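Long-range contacts in alpha,alpha-trehalose-phosphate synthase (UDP-forming) (Burkholderia multivorans, PDB 5UOF), which belongs to glycosyltransferase family 20 and has the GT-B fold, in which two Rossmann-like domains face each other across a cleft: residues A[9-14]-A[129-134]; A[53-58]-A[76-81]; A[117-122]-A[144-149]; A[138-143]-A[163-168]; A[304-309]-A[348-353]. All coordinates share one frame; numbering follows the deposited sequence. Where two conformers were deposited one is given.

In the fold
Four contacts, 1 to 4, lie on the mixed sheet of one GT-B domain and the helices around it; contact 5 belongs to the parallel six-stranded sheet of the other. Contacts 3 and 4 are buried, contacts 1, 2 and 5 partly so. Contacts 1 and 4 both involve strand 135-139: a charged arginine-aspartate grip at its start, beside strand 12-16, and a histidine pair with an aspartate-backbone bond at its C-terminal end, joining it to the loop after strand 159-162. Contact 2 is chiefly main-chain pairing, contact 3 helix packing without hydrogen bonds between its segments, and contact 5 mostly apolar. Asp81-Arg117 joins contacts 2 and 3, while Phe146 on Val138 joins 3 to 4.

Contact 1 of 5, residues A[9-14]-A[129-134]; sequences MSRLIV and LLRPDD. With EDO (1,2-ethanediol), chain M.
Arg11 and Asp134 form a side-on salt bridge at the start of two neighbouring parallel strands, 12-16 and 135-139, of a Rossmann-like sheet. NE of Arg11 donates to OD1 of Asp134 at 3.0 Å and NH2 to OD2 at 2.7 Å, both on the syn sides of the carboxylate. OD2 also takes the backbone N of Arg131 from above the carboxylate plane, within the type I turn 131-134. Further hydrogen bonds surround this pair. Arg11 NH2 reaches the carbonyl O of Leu129 at 3.0 Å, in the carbonyl plane, and Ser10 OG donates to Asp133 OD2 on its anti side. One water links Arg11 N to Asp134 OD1. Apolar contact is slight, with Ile13 CG1 4.1 Å from Leu130 CD2 and 3.7 Å from Asp134 CB. The guanidinium groups of Arg11 and Arg131 stack despite their like charge, probably eased by Asp134: their planes are 2° apart, centres separated by 3.8 Å, and Arg131 NE, over the Arg11 group, donates to a 1,2-ethanediol O1 at 3.1 Å.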
# COMPACT_ATOMS: atom_id res chain seq x y z
N MET A 9 5.72 17.32 -40.87
CA MET A 9 5.06 17.06 -39.60
C MET A 9 5.80 17.80 -38.50
O MET A 9 6.94 18.25 -38.67
CB MET A 9 4.98 15.56 -39.30
CG MET A 9 6.29 14.82 -39.42
SD MET A 9 6.07 13.15 -40.06
CE MET A 9 4.34 12.85 -39.72
N SER A 10 5.13 17.95 -37.36
CA SER A 10 5.71 18.66 -36.24
C SER A 10 6.85 17.85 -35.62
O SER A 10 6.85 16.61 -35.64
CB SER A 10 4.64 18.95 -35.20
OG SER A 10 3.55 19.65 -35.78
N ARG A 11 7.81 18.56 -35.05
CA ARG A 11 8.89 17.89 -34.33
C ARG A 11 8.34 17.21 -33.08
O ARG A 11 7.49 17.76 -32.38
CB ARG A 11 9.97 18.88 -33.91
CG ARG A 11 10.64 19.59 -35.08
CD ARG A 11 11.83 20.38 -34.60
NE ARG A 11 11.46 21.32 -33.54
CZ ARG A 11 12.32 22.14 -32.94
NH1 ARG A 11 13.60 22.13 -33.30
NH2 ARG A 11 11.91 22.95 -31.97
N LEU A 12 8.82 15.99 -32.83
CA LEU A 12 8.69 15.36 -31.53
C LEU A 12 9.84 15.82 -30.65
O LEU A 12 11.01 15.75 -31.06
CB LEU A 12 8.69 13.84 -31.66
CG LEU A 12 8.54 13.08 -30.34
CD1 LEU A 12 7.18 13.37 -29.71
CD2 LEU A 12 8.75 11.58 -30.56
N ILE A 13 9.52 16.31 -29.47
CA ILE A 13 10.50 16.71 -28.47
C ILE A 13 10.42 15.68 -27.36
O ILE A 13 9.44 15.64 -26.61
CB ILE A 13 10.24 18.13 -27.93
CG1 ILE A 13 9.97 19.11 -29.09
CG2 ILE A 13 11.38 18.60 -27.00
CD1 ILE A 13 11.13 19.32 -30.04
N VAL A 14 11.43 14.82 -27.26
CA VAL A 14 11.51 13.85 -26.17
C VAL A 14 12.27 14.48 -25.01
O VAL A 14 13.36 15.04 -25.21
CB VAL A 14 12.19 12.55 -26.64
CG1 VAL A 14 12.58 11.70 -25.44
CG2 VAL A 14 11.27 11.77 -27.58
N LEU A 129 13.96 26.54 -26.84
CA LEU A 129 14.19 25.74 -28.04
C LEU A 129 12.90 25.34 -28.75
O LEU A 129 12.97 24.74 -29.83
CB LEU A 129 14.97 24.47 -27.70
CG LEU A 129 16.23 24.63 -26.85
CD1 LEU A 129 16.76 23.26 -26.45
CD2 LEU A 129 17.28 25.42 -27.60
N LEU A 130 11.74 25.65 -28.17
CA LEU A 130 10.47 25.17 -28.70
C LEU A 130 9.97 26.01 -29.87
O LEU A 130 10.14 27.23 -29.89
CB LEU A 130 9.40 25.18 -27.61
CG LEU A 130 9.64 24.15 -26.51
CD1 LEU A 130 8.59 24.27 -25.41
CD2 LEU A 130 9.64 22.74 -27.11
N ARG A 131 9.37 25.36 -30.81
CA ARG A 131 8.53 25.95 -31.82
C ARG A 131 7.07 25.69 -31.47
O ARG A 131 6.76 24.72 -30.77
CB ARG A 131 8.85 25.36 -33.20
CG ARG A 131 10.31 25.48 -33.56
CD ARG A 131 10.65 24.84 -34.90
NE ARG A 131 12.09 24.93 -35.14
CZ ARG A 131 12.75 24.24 -36.06
NH1 ARG A 131 12.12 23.38 -36.85
NH2 ARG A 131 14.06 24.41 -36.18
N PRO A 132 6.16 26.56 -31.93
CA PRO A 132 4.78 26.50 -31.43
C PRO A 132 4.06 25.18 -31.68
O PRO A 132 3.15 24.85 -30.92
CB PRO A 132 4.09 27.65 -32.17
CG PRO A 132 5.18 28.52 -32.66
CD PRO A 132 6.34 27.64 -32.92
N ASP A 133 4.43 24.43 -32.72
CA ASP A 133 3.74 23.19 -33.07
C ASP A 133 4.46 21.95 -32.57
O ASP A 133 4.01 20.83 -32.85
CB ASP A 133 3.56 23.08 -34.58
CG ASP A 133 4.88 22.99 -35.32
OD1 ASP A 133 5.81 23.76 -34.98
OD2 ASP A 133 5.00 22.14 -36.23
N ASP A 134 5.57 22.11 -31.85
CA ASP A 134 6.30 20.95 -31.34
C ASP A 134 5.40 20.08 -30.48
O ASP A 134 4.59 20.57 -29.69
CB ASP A 134 7.51 21.40 -30.52
CG ASP A 134 8.64 21.96 -31.37
OD1 ASP A 134 8.66 21.72 -32.60
OD2 ASP A 134 9.52 22.63 -30.78
C1 EDO M . 13.48 27.16 -32.23
O1 EDO M . 13.68 27.07 -33.64
C2 EDO M . 14.50 28.11 -31.61
O2 EDO M . 15.81 27.56 -31.69
O HOH W 1 7.76 21.44 -35.10
O HOH W 2 15.34 23.87 -31.54

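Contact 2 of 5, residues A[53-58]-A[76-81]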
# COMPACT_ATOMS: atom_id res chain seq x y z
N GLU A 53 27.06 14.43 -17.40
CA GLU A 53 28.23 15.09 -16.83
C GLU A 53 27.83 15.98 -15.66
O GLU A 53 26.72 16.53 -15.62
CB GLU A 53 28.95 15.94 -17.88
CG GLU A 53 29.16 15.28 -19.23
CD GLU A 53 30.37 14.36 -19.27
OE1 GLU A 53 30.56 13.57 -18.32
OE2 GLU A 53 31.14 14.44 -20.25
N ILE A 54 28.75 16.13 -14.72
CA ILE A 54 28.62 17.10 -13.64
C ILE A 54 29.43 18.34 -14.01
O ILE A 54 30.56 18.23 -14.50
CB ILE A 54 29.09 16.51 -12.30
CG1 ILE A 54 28.19 15.35 -11.89
CG2 ILE A 54 29.08 17.58 -11.21
CD1 ILE A 54 26.75 15.77 -11.68
N VAL A 55 28.85 19.51 -13.78
CA VAL A 55 29.49 20.78 -14.10
C VAL A 55 29.53 21.64 -12.84
O VAL A 55 28.74 21.46 -11.91
CB VAL A 55 28.77 21.52 -15.24
CG1 VAL A 55 28.93 20.75 -16.55
CG2 VAL A 55 27.30 21.70 -14.91
N GLY A 56 30.49 22.57 -12.81
CA GLY A 56 30.68 23.38 -11.61
C GLY A 56 29.53 24.34 -11.37
O GLY A 56 28.97 24.40 -10.27
N THR A 57 29.18 25.12 -12.39
CA THR A 57 28.06 26.04 -12.38
C THR A 57 27.05 25.61 -13.44
O THR A 57 27.41 24.92 -14.40
CB THR A 57 28.52 27.48 -12.65
OG1 THR A 57 29.30 27.51 -13.85
CG2 THR A 57 29.36 27.99 -11.49
N PRO A 58 25.78 25.98 -13.29
CA PRO A 58 24.77 25.58 -14.28
C PRO A 58 25.17 25.99 -15.70
O PRO A 58 25.73 27.06 -15.92
CB PRO A 58 23.51 26.31 -13.82
CG PRO A 58 23.70 26.46 -12.35
CD PRO A 58 25.17 26.65 -12.13
N GLY A 76 24.71 19.71 -18.74
CA GLY A 76 25.22 19.10 -17.54
C GLY A 76 24.37 19.49 -16.35
O GLY A 76 23.48 20.34 -16.45
N LEU A 77 24.63 18.85 -15.22
CA LEU A 77 24.00 19.18 -13.95
C LEU A 77 25.07 19.53 -12.93
O LEU A 77 26.15 18.91 -12.92
CB LEU A 77 23.16 18.01 -13.44
CG LEU A 77 21.96 17.57 -14.28
CD1 LEU A 77 21.43 16.21 -13.81
CD2 LEU A 77 20.86 18.63 -14.23
N THR A 78 24.81 20.52 -12.09
CA THR A 78 25.70 20.71 -10.94
C THR A 78 25.50 19.56 -9.96
O THR A 78 24.56 18.77 -10.08
CB THR A 78 25.44 22.04 -10.24
OG1 THR A 78 24.12 22.04 -9.68
CG2 THR A 78 25.60 23.21 -11.20
N ARG A 79 26.40 19.45 -8.99
CA ARG A 79 26.22 18.45 -7.94
C ARG A 79 24.93 18.69 -7.18
O ARG A 79 24.20 17.74 -6.85
CB ARG A 79 27.42 18.44 -6.99
CG ARG A 79 27.24 17.52 -5.78
CD ARG A 79 27.12 16.07 -6.19
NE ARG A 79 28.31 15.62 -6.91
CZ ARG A 79 28.40 14.46 -7.55
NH1 ARG A 79 27.38 13.61 -7.57
NH2 ARG A 79 29.53 14.14 -8.18
N ARG A 80 24.60 19.95 -6.91
CA ARG A 80 23.36 20.26 -6.22
C ARG A 80 22.15 19.87 -7.05
O ARG A 80 21.18 19.32 -6.53
CB ARG A 80 23.31 21.75 -5.86
CG ARG A 80 21.95 22.22 -5.36
CD ARG A 80 22.04 23.64 -4.82
NE ARG A 80 20.78 24.11 -4.25
CZ ARG A 80 20.01 25.05 -4.80
NH1 ARG A 80 20.37 25.62 -5.94
NH2 ARG A 80 18.88 25.41 -4.20
N ASP A 81 22.19 20.17 -8.36
CA ASP A 81 21.09 19.77 -9.23
C ASP A 81 20.99 18.25 -9.34
O ASP A 81 19.89 17.69 -9.29
CB ASP A 81 21.27 20.39 -10.62
CG ASP A 81 21.04 21.89 -10.63
OD1 ASP A 81 20.51 22.42 -9.63
OD2 ASP A 81 21.39 22.54 -11.63
O HOH W 3 28.76 21.03 -9.11
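Ile54 and Leu77 pair in a short parallel bridge held by two backbone hydrogen bonds, Leu77 N to Glu53 O at 3.1 Å and Val55 N to Leu77 O at 2.9 Å. A CA-H...O contact from Thr78 CA to Val55 O, 3.3 Å, carries the pairing one residue further. Beyond it a water receives the N-H of Arg79 and donates to Val55 O, bridging the two segments where strand gives way to helix. Van der Waals contacts flank this backbone. Thr78 CG2, anti to its own carbonyl carbon, lies 3.6 Å from CD of the Pro58 ring, and the Val55 CG2 methyl packs on the Leu77 carbonyl, 3.6 Å from its O. On the more exposed side CG1 of Ile54 sits over one face of the Arg79 guanidinium, offset toward its rim. Capping uses the other branch of Thr78: OG1 accepts from Asp81 N at 3.0 Å, an N-cap bond. Segment 53-58 thus borders the junction of strand 70-77 and helix 79-86, where Ile54 also touches Tyr82 and Asp81 reaches Arg117 of helix 109-127.

Contact 3 of 5, residues A[117-122]-A[144-149]; sequences RVNAML and LPFAHA. With EDO (1,2-ethanediol), chain I.
Pro145 presses its ring against the side-chain amide of Asn119, the two side chains crossing at about a right angle, with CD of Pro145 3.5 Å from Asn119 OD1. The amide is anchored from outside these segments, since Asn119 ND2 donates to the carbonyl of Tyr115 and probably to that of His142. Pro145 is also the N-cap residue of helix 146-152. Phe146 follows, its CG anti to the backbone N (chi1 -163°), and its ring approaches helix 109-127 edge first: Asn119 OD1 and Leu122 CB lie near the ring plane, the latter 3.8 Å from CE1. Helices 109-127 and 146-152 flank strand 135-139 in sequence, within the alternating strands and helices of a Rossmann-like domain, and Phe146 also meets Val138 of that strand. His148 ND1 hydrogen-bonds O2 of a 1,2-ethanediol at 2.9 Å, either possibly the donor; the diol touches both Pro145 CB and Ala120 CB. One turn on from Pro145, Ala149 lets the backbones come close, its CB 4.0 Å from CA of Ala120.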
# COMPACT_ATOMS: atom_id res chain seq x y z
N ARG A 117 12.20 22.64 -8.01
CA ARG A 117 13.15 23.63 -8.51
C ARG A 117 13.90 23.11 -9.73
O ARG A 117 14.03 23.83 -10.73
CB ARG A 117 14.15 24.02 -7.41
CG ARG A 117 15.14 25.10 -7.89
CD ARG A 117 16.34 25.24 -6.96
NE ARG A 117 17.21 24.06 -7.00
CZ ARG A 117 18.09 23.81 -7.97
NH1 ARG A 117 18.23 24.65 -8.99
NH2 ARG A 117 18.83 22.71 -7.92
N VAL A 118 14.39 21.87 -9.68
CA VAL A 118 15.17 21.38 -10.82
C VAL A 118 14.28 21.14 -12.02
O VAL A 118 14.71 21.34 -13.17
CB VAL A 118 15.97 20.13 -10.45
CG1 VAL A 118 17.00 20.47 -9.38
CG2 VAL A 118 15.06 18.98 -10.01
N ASN A 119 13.02 20.73 -11.81
CA ASN A 119 12.11 20.63 -12.94
C ASN A 119 11.88 22.00 -13.58
O ASN A 119 11.96 22.14 -14.80
CB ASN A 119 10.79 20.01 -12.51
CG ASN A 119 10.78 18.50 -12.65
OD1 ASN A 119 10.38 17.97 -13.69
ND2 ASN A 119 11.24 17.80 -11.62
N ALA A 120 11.62 23.02 -12.75
CA ALA A 120 11.44 24.37 -13.28
C ALA A 120 12.69 24.84 -14.02
O ALA A 120 12.60 25.47 -15.08
CB ALA A 120 11.09 25.33 -12.14
N MET A 121 13.88 24.52 -13.48
CA MET A 121 15.13 24.89 -14.13
C MET A 121 15.24 24.26 -15.52
O MET A 121 15.54 24.94 -16.51
CB MET A 121 16.31 24.48 -13.24
CG MET A 121 17.69 24.90 -13.76
SD MET A 121 18.43 23.68 -14.90
CE MET A 121 18.66 22.29 -13.79
N LEU A 122 15.00 22.95 -15.60
CA LEU A 122 15.14 22.26 -16.88
C LEU A 122 14.08 22.72 -17.87
O LEU A 122 14.35 22.82 -19.08
CB LEU A 122 15.06 20.76 -16.66
CG LEU A 122 16.25 20.15 -15.90
CD1 LEU A 122 15.92 18.73 -15.48
CD2 LEU A 122 17.50 20.20 -16.78
N LEU A 144 7.85 14.38 -13.52
CA LEU A 144 6.41 14.59 -13.39
C LEU A 144 5.97 16.06 -13.42
O LEU A 144 5.01 16.38 -14.14
CB LEU A 144 5.94 13.85 -12.13
CG LEU A 144 4.44 13.67 -11.97
CD1 LEU A 144 4.18 12.38 -11.25
CD2 LEU A 144 3.88 14.85 -11.20
N PRO A 145 6.61 17.00 -12.70
CA PRO A 145 6.15 18.39 -12.74
C PRO A 145 6.53 19.16 -14.00
O PRO A 145 6.29 20.37 -14.06
CB PRO A 145 6.83 19.02 -11.51
CG PRO A 145 7.44 17.90 -10.73
CD PRO A 145 7.70 16.82 -11.73
N PHE A 146 7.09 18.50 -15.01
CA PHE A 146 7.72 19.23 -16.11
C PHE A 146 6.70 20.02 -16.94
O PHE A 146 6.95 21.18 -17.28
CB PHE A 146 8.50 18.25 -17.00
CG PHE A 146 9.50 18.91 -17.91
CD1 PHE A 146 10.77 19.25 -17.45
CD2 PHE A 146 9.19 19.16 -19.24
CE1 PHE A 146 11.70 19.85 -18.30
CE2 PHE A 146 10.11 19.74 -20.09
CZ PHE A 146 11.36 20.08 -19.62
N ALA A 147 5.56 19.40 -17.29
CA ALA A 147 4.54 20.12 -18.05
C ALA A 147 4.02 21.33 -17.28
O ALA A 147 3.80 22.39 -17.87
CB ALA A 147 3.37 19.22 -18.41
N HIS A 148 3.78 21.17 -15.98
CA HIS A 148 3.26 22.30 -15.21
C HIS A 148 4.24 23.47 -15.26
O HIS A 148 3.82 24.62 -15.43
CB HIS A 148 2.99 21.86 -13.77
CG HIS A 148 2.34 22.92 -12.94
ND1 HIS A 148 3.06 23.79 -12.16
CD2 HIS A 148 1.04 23.29 -12.82
CE1 HIS A 148 2.24 24.63 -11.56
NE2 HIS A 148 1.00 24.35 -11.95
N ALA A 149 5.53 23.19 -15.17
CA ALA A 149 6.53 24.25 -15.26
C ALA A 149 6.51 24.89 -16.64
O ALA A 149 6.62 26.12 -16.76
CB ALA A 149 7.92 23.68 -14.94
C1 EDO I . 7.66 22.49 -11.34
O1 EDO I . 8.46 23.40 -10.58
C2 EDO I . 6.20 22.87 -11.19
O2 EDO I . 5.90 24.06 -11.93

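Contact 4 of 5, residues A[138-143]-A[163-168]; sequences VHDYHL and LHIPFP
His139 and His164 join the last residue of strand 135-139 to the loop that follows the adjacent parallel strand 159-162, through a side-chain hydrogen bond in a buried contact at the C-terminal ends of these strands. In a Rossmann-like domain of the GT-B fold this is the strand end from which pocket-forming loops emerge, and a 1,2-ethanediol lies near Asp140. ND1 of His139 is 3.0 Å from NE2 of His164, each nitrogen near the plane of the other ring; the rings meet rim to rim with planes at 50°. Asp140 supplies the second polar link: its OD1 takes the backbone N-H of His164 at 2.9 Å from above the carboxylate plane, while His164 CB lies 3.5 Å from the same oxygen. The ring of His164 extends past this carboxylate, CD2 3.8 Å from Asp140 CB. On the apolar side Leu163 CD1 touches Tyr141 CB, and Tyr141 OH is held by Asn91. Ile165 crosses the tyrosine at about a right angle, bringing CD1 to 3.6 Å from Tyr141 CD1.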
# COMPACT_ATOMS: atom_id res chain seq x y z
N VAL A 138 7.29 13.75 -22.34
CA VAL A 138 8.07 13.70 -21.10
C VAL A 138 7.99 12.30 -20.50
O VAL A 138 6.90 11.71 -20.42
CB VAL A 138 7.55 14.74 -20.09
CG1 VAL A 138 8.37 14.71 -18.80
CG2 VAL A 138 7.55 16.14 -20.72
N HIS A 139 9.12 11.77 -20.04
CA HIS A 139 9.20 10.39 -19.57
C HIS A 139 9.52 10.29 -18.09
O HIS A 139 10.58 10.75 -17.65
CB HIS A 139 10.22 9.61 -20.39
CG HIS A 139 9.73 9.32 -21.76
ND1 HIS A 139 9.09 8.13 -22.08
CD2 HIS A 139 9.68 10.09 -22.87
CE1 HIS A 139 8.71 8.17 -23.35
NE2 HIS A 139 9.05 9.35 -23.85
N ASP A 140 8.59 9.70 -17.35
CA ASP A 140 8.77 9.07 -16.04
C ASP A 140 8.83 10.03 -14.86
O ASP A 140 8.80 11.26 -15.01
CB ASP A 140 10.01 8.18 -16.04
CG ASP A 140 9.80 6.89 -15.25
OD1 ASP A 140 8.64 6.64 -14.83
OD2 ASP A 140 10.77 6.14 -15.04
N TYR A 141 8.92 9.44 -13.66
CA TYR A 141 8.53 10.12 -12.44
C TYR A 141 9.48 11.24 -12.01
O TYR A 141 9.06 12.13 -11.26
CB TYR A 141 8.37 9.08 -11.32
CG TYR A 141 9.65 8.34 -10.97
CD1 TYR A 141 10.08 7.26 -11.73
CD2 TYR A 141 10.43 8.75 -9.89
CE1 TYR A 141 11.25 6.60 -11.41
CE2 TYR A 141 11.59 8.10 -9.57
CZ TYR A 141 12.01 7.02 -10.33
OH TYR A 141 13.18 6.38 -10.01
N HIS A 142 10.75 11.22 -12.45
CA HIS A 142 11.65 12.31 -12.09
C HIS A 142 11.21 13.63 -12.70
O HIS A 142 11.61 14.69 -12.22
CB HIS A 142 13.09 12.03 -12.55
CG HIS A 142 13.73 10.83 -11.92
ND1 HIS A 142 14.18 10.82 -10.62
CD2 HIS A 142 14.03 9.61 -12.43
CE1 HIS A 142 14.72 9.64 -10.34
NE2 HIS A 142 14.64 8.89 -11.43
N LEU A 143 10.42 13.56 -13.77
CA LEU A 143 10.03 14.74 -14.55
C LEU A 143 8.53 14.98 -14.48
O LEU A 143 7.98 15.68 -15.34
CB LEU A 143 10.47 14.59 -16.00
CG LEU A 143 11.97 14.62 -16.25
CD1 LEU A 143 12.31 14.02 -17.62
CD2 LEU A 143 12.47 16.04 -16.12
N LEU A 163 4.31 7.45 -17.62
CA LEU A 163 4.85 6.93 -16.38
C LEU A 163 5.30 5.48 -16.59
O LEU A 163 4.49 4.62 -16.93
CB LEU A 163 3.80 7.00 -15.28
CG LEU A 163 4.30 6.66 -13.87
CD1 LEU A 163 5.27 7.78 -13.39
CD2 LEU A 163 3.10 6.51 -12.93
N HIS A 164 6.59 5.22 -16.39
CA HIS A 164 7.11 3.88 -16.61
C HIS A 164 6.94 2.96 -15.40
O HIS A 164 6.99 1.74 -15.55
CB HIS A 164 8.59 3.94 -16.99
CG HIS A 164 8.85 4.61 -18.30
ND1 HIS A 164 9.36 3.93 -19.39
CD2 HIS A 164 8.64 5.88 -18.71
CE1 HIS A 164 9.46 4.77 -20.41
NE2 HIS A 164 9.05 5.96 -20.02
N ILE A 165 6.73 3.52 -14.21
CA ILE A 165 6.56 2.76 -12.98
C ILE A 165 5.07 2.67 -12.67
O ILE A 165 4.27 3.30 -13.37
CB ILE A 165 7.37 3.40 -11.83
CG1 ILE A 165 6.84 4.80 -11.52
CG2 ILE A 165 8.85 3.47 -12.21
CD1 ILE A 165 7.41 5.35 -10.23
N PRO A 166 4.64 1.89 -11.68
CA PRO A 166 3.21 1.82 -11.36
C PRO A 166 2.67 3.16 -10.90
O PRO A 166 3.42 4.04 -10.45
CB PRO A 166 3.14 0.79 -10.22
CG PRO A 166 4.44 -0.02 -10.35
CD PRO A 166 5.44 1.04 -10.78
N PHE A 167 1.36 3.33 -11.02
CA PHE A 167 0.70 4.45 -10.34
C PHE A 167 -0.18 3.88 -9.25
O PHE A 167 -1.11 3.11 -9.54
CB PHE A 167 -0.11 5.33 -11.29
CG PHE A 167 -0.49 6.64 -10.67
CD1 PHE A 167 0.42 7.67 -10.63
CD2 PHE A 167 -1.75 6.82 -10.09
CE1 PHE A 167 0.09 8.89 -10.03
CE2 PHE A 167 -2.08 8.04 -9.51
CZ PHE A 167 -1.17 9.08 -9.49
N PRO A 168 0.09 4.20 -7.98
CA PRO A 168 -0.63 3.56 -6.88
C PRO A 168 -2.06 4.05 -6.74
O PRO A 168 -2.40 5.18 -7.12
CB PRO A 168 0.20 3.93 -5.66
CG PRO A 168 0.77 5.28 -6.01
CD PRO A 168 1.01 5.25 -7.51

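Contact 5 of 5, residues A[304-309]-A[348-353]. With EDO (1,2-ethanediol), chain O.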
# COMPACT_ATOMS: atom_id res chain seq x y z
N VAL A 304 20.56 -19.21 -11.70
CA VAL A 304 21.51 -18.15 -11.99
C VAL A 304 20.78 -16.83 -11.79
O VAL A 304 19.82 -16.54 -12.51
CB VAL A 304 22.07 -18.26 -13.42
CG1 VAL A 304 22.87 -17.01 -13.79
CG2 VAL A 304 22.98 -19.47 -13.52
N GLN A 305 21.21 -16.05 -10.80
CA GLN A 305 20.69 -14.71 -10.54
C GLN A 305 21.75 -13.70 -10.97
O GLN A 305 22.83 -13.66 -10.39
CB GLN A 305 20.33 -14.52 -9.07
CG GLN A 305 19.92 -13.07 -8.74
CD GLN A 305 18.56 -12.73 -9.28
OE1 GLN A 305 17.58 -13.39 -8.95
NE2 GLN A 305 18.49 -11.70 -10.13
N ILE A 306 21.43 -12.91 -11.98
CA ILE A 306 22.30 -11.84 -12.44
C ILE A 306 21.72 -10.54 -11.92
O ILE A 306 20.50 -10.31 -11.99
CB ILE A 306 22.41 -11.83 -13.98
CG1 ILE A 306 23.14 -13.10 -14.44
CG2 ILE A 306 23.14 -10.56 -14.47
CD1 ILE A 306 22.99 -13.38 -15.92
N ALA A 307 22.58 -9.70 -11.35
CA ALA A 307 22.18 -8.40 -10.82
C ALA A 307 23.17 -7.37 -11.35
O ALA A 307 24.28 -7.23 -10.81
CB ALA A 307 22.15 -8.40 -9.29
N PRO A 308 22.83 -6.68 -12.43
CA PRO A 308 23.71 -5.64 -12.95
C PRO A 308 23.95 -4.59 -11.89
O PRO A 308 22.99 -4.06 -11.31
CB PRO A 308 22.91 -5.06 -14.14
CG PRO A 308 21.90 -6.12 -14.48
CD PRO A 308 21.58 -6.82 -13.20
N PRO A 309 25.20 -4.31 -11.55
CA PRO A 309 25.48 -3.36 -10.46
C PRO A 309 24.90 -1.98 -10.75
O PRO A 309 24.94 -1.49 -11.88
CB PRO A 309 27.01 -3.33 -10.40
CG PRO A 309 27.44 -4.64 -11.00
CD PRO A 309 26.44 -4.91 -12.09
N ARG A 348 27.16 -8.70 -11.80
CA ARG A 348 27.92 -8.49 -13.02
C ARG A 348 27.01 -7.97 -14.13
O ARG A 348 25.82 -8.30 -14.19
CB ARG A 348 28.58 -9.78 -13.54
CG ARG A 348 29.35 -10.57 -12.51
CD ARG A 348 30.75 -10.02 -12.33
NE ARG A 348 31.47 -10.71 -11.26
CZ ARG A 348 31.70 -10.19 -10.06
NH1 ARG A 348 31.29 -8.97 -9.76
NH2 ARG A 348 32.36 -10.91 -9.15
N LYS A 349 27.60 -7.20 -15.03
CA LYS A 349 26.93 -6.71 -16.22
C LYS A 349 27.32 -7.58 -17.41
O LYS A 349 28.51 -7.79 -17.67
CB LYS A 349 27.31 -5.25 -16.48
CG LYS A 349 26.96 -4.73 -17.87
CD LYS A 349 25.46 -4.52 -18.04
CE LYS A 349 25.13 -3.94 -19.42
NZ LYS A 349 25.73 -2.59 -19.63
N TYR A 350 26.32 -8.10 -18.13
CA TYR A 350 26.56 -8.88 -19.34
C TYR A 350 25.94 -8.17 -20.54
O TYR A 350 24.89 -7.53 -20.41
CB TYR A 350 25.97 -10.30 -19.23
CG TYR A 350 26.63 -11.08 -18.13
CD1 TYR A 350 27.82 -11.75 -18.36
CD2 TYR A 350 26.09 -11.12 -16.85
CE1 TYR A 350 28.45 -12.45 -17.36
CE2 TYR A 350 26.71 -11.82 -15.84
CZ TYR A 350 27.89 -12.48 -16.10
OH TYR A 350 28.53 -13.16 -15.10
N GLU A 351 26.59 -8.30 -21.70
CA GLU A 351 26.00 -7.85 -22.96
C GLU A 351 24.56 -8.33 -23.09
O GLU A 351 24.24 -9.47 -22.76
CB GLU A 351 26.79 -8.40 -24.15
CG GLU A 351 28.04 -7.69 -24.52
CD GLU A 351 28.59 -8.26 -25.80
OE1 GLU A 351 27.90 -8.17 -26.84
OE2 GLU A 351 29.70 -8.84 -25.77
N ARG A 352 23.71 -7.45 -23.62
CA ARG A 352 22.29 -7.75 -23.72
C ARG A 352 22.05 -9.02 -24.53
O ARG A 352 21.25 -9.87 -24.14
CB ARG A 352 21.56 -6.57 -24.34
CG ARG A 352 20.10 -6.83 -24.65
CD ARG A 352 19.49 -5.57 -25.23
NE ARG A 352 18.14 -5.79 -25.75
CZ ARG A 352 17.05 -5.78 -25.00
NH1 ARG A 352 17.14 -5.56 -23.69
NH2 ARG A 352 15.86 -5.99 -25.56
N ASN A 353 22.74 -9.16 -25.67
CA ASN A 353 22.47 -10.32 -26.52
C ASN A 353 22.95 -11.61 -25.88
O ASN A 353 22.40 -12.68 -26.16
CB ASN A 353 23.09 -10.12 -27.89
CG ASN A 353 22.32 -9.14 -28.73
OD1 ASN A 353 21.31 -8.59 -28.28
ND2 ASN A 353 22.78 -8.90 -29.95
C1 EDO O . 31.14 -9.57 -17.18
O1 EDO O . 30.98 -8.50 -16.24
C2 EDO O . 32.21 -10.50 -16.65
O2 EDO O . 33.05 -10.91 -17.73
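Ile306 and Tyr350 carry the side-chain packing, their side chains crossing obliquely. CG2 of Ile306 comes to the edge of the tyrosine ring, near its plane and 3.8 Å from CD2, while CD1 of the isoleucine lies 3.9 Å from the same ring atom. CG of Tyr350 is anti to its carbonyl carbon (chi1 -63°), and the CD2-CE2 edge of the ring is the side that meets Ile306. Ile306 CG2, anti to its backbone N, also lies 3.5 Å from the carbonyl O of Arg348. Ile306 ends strand 301-306 of the parallel sheet of the second Rossmann-like domain; segment 348-353 follows the neighbouring edge strand 343-346 and leads into helix 352-361, with Glu351 as its N-cap residue. Past the strand end, the two prolines pack on the backbone of Arg348: CD of Pro309 is 3.7 Å from Arg348 C, and Pro308 CA is 3.6 Å from Arg348 O. A 1,2-ethanediol donates through O1 to Lys349 O at 2.9 Å and places C1 3.9 Å from Tyr350 CE1.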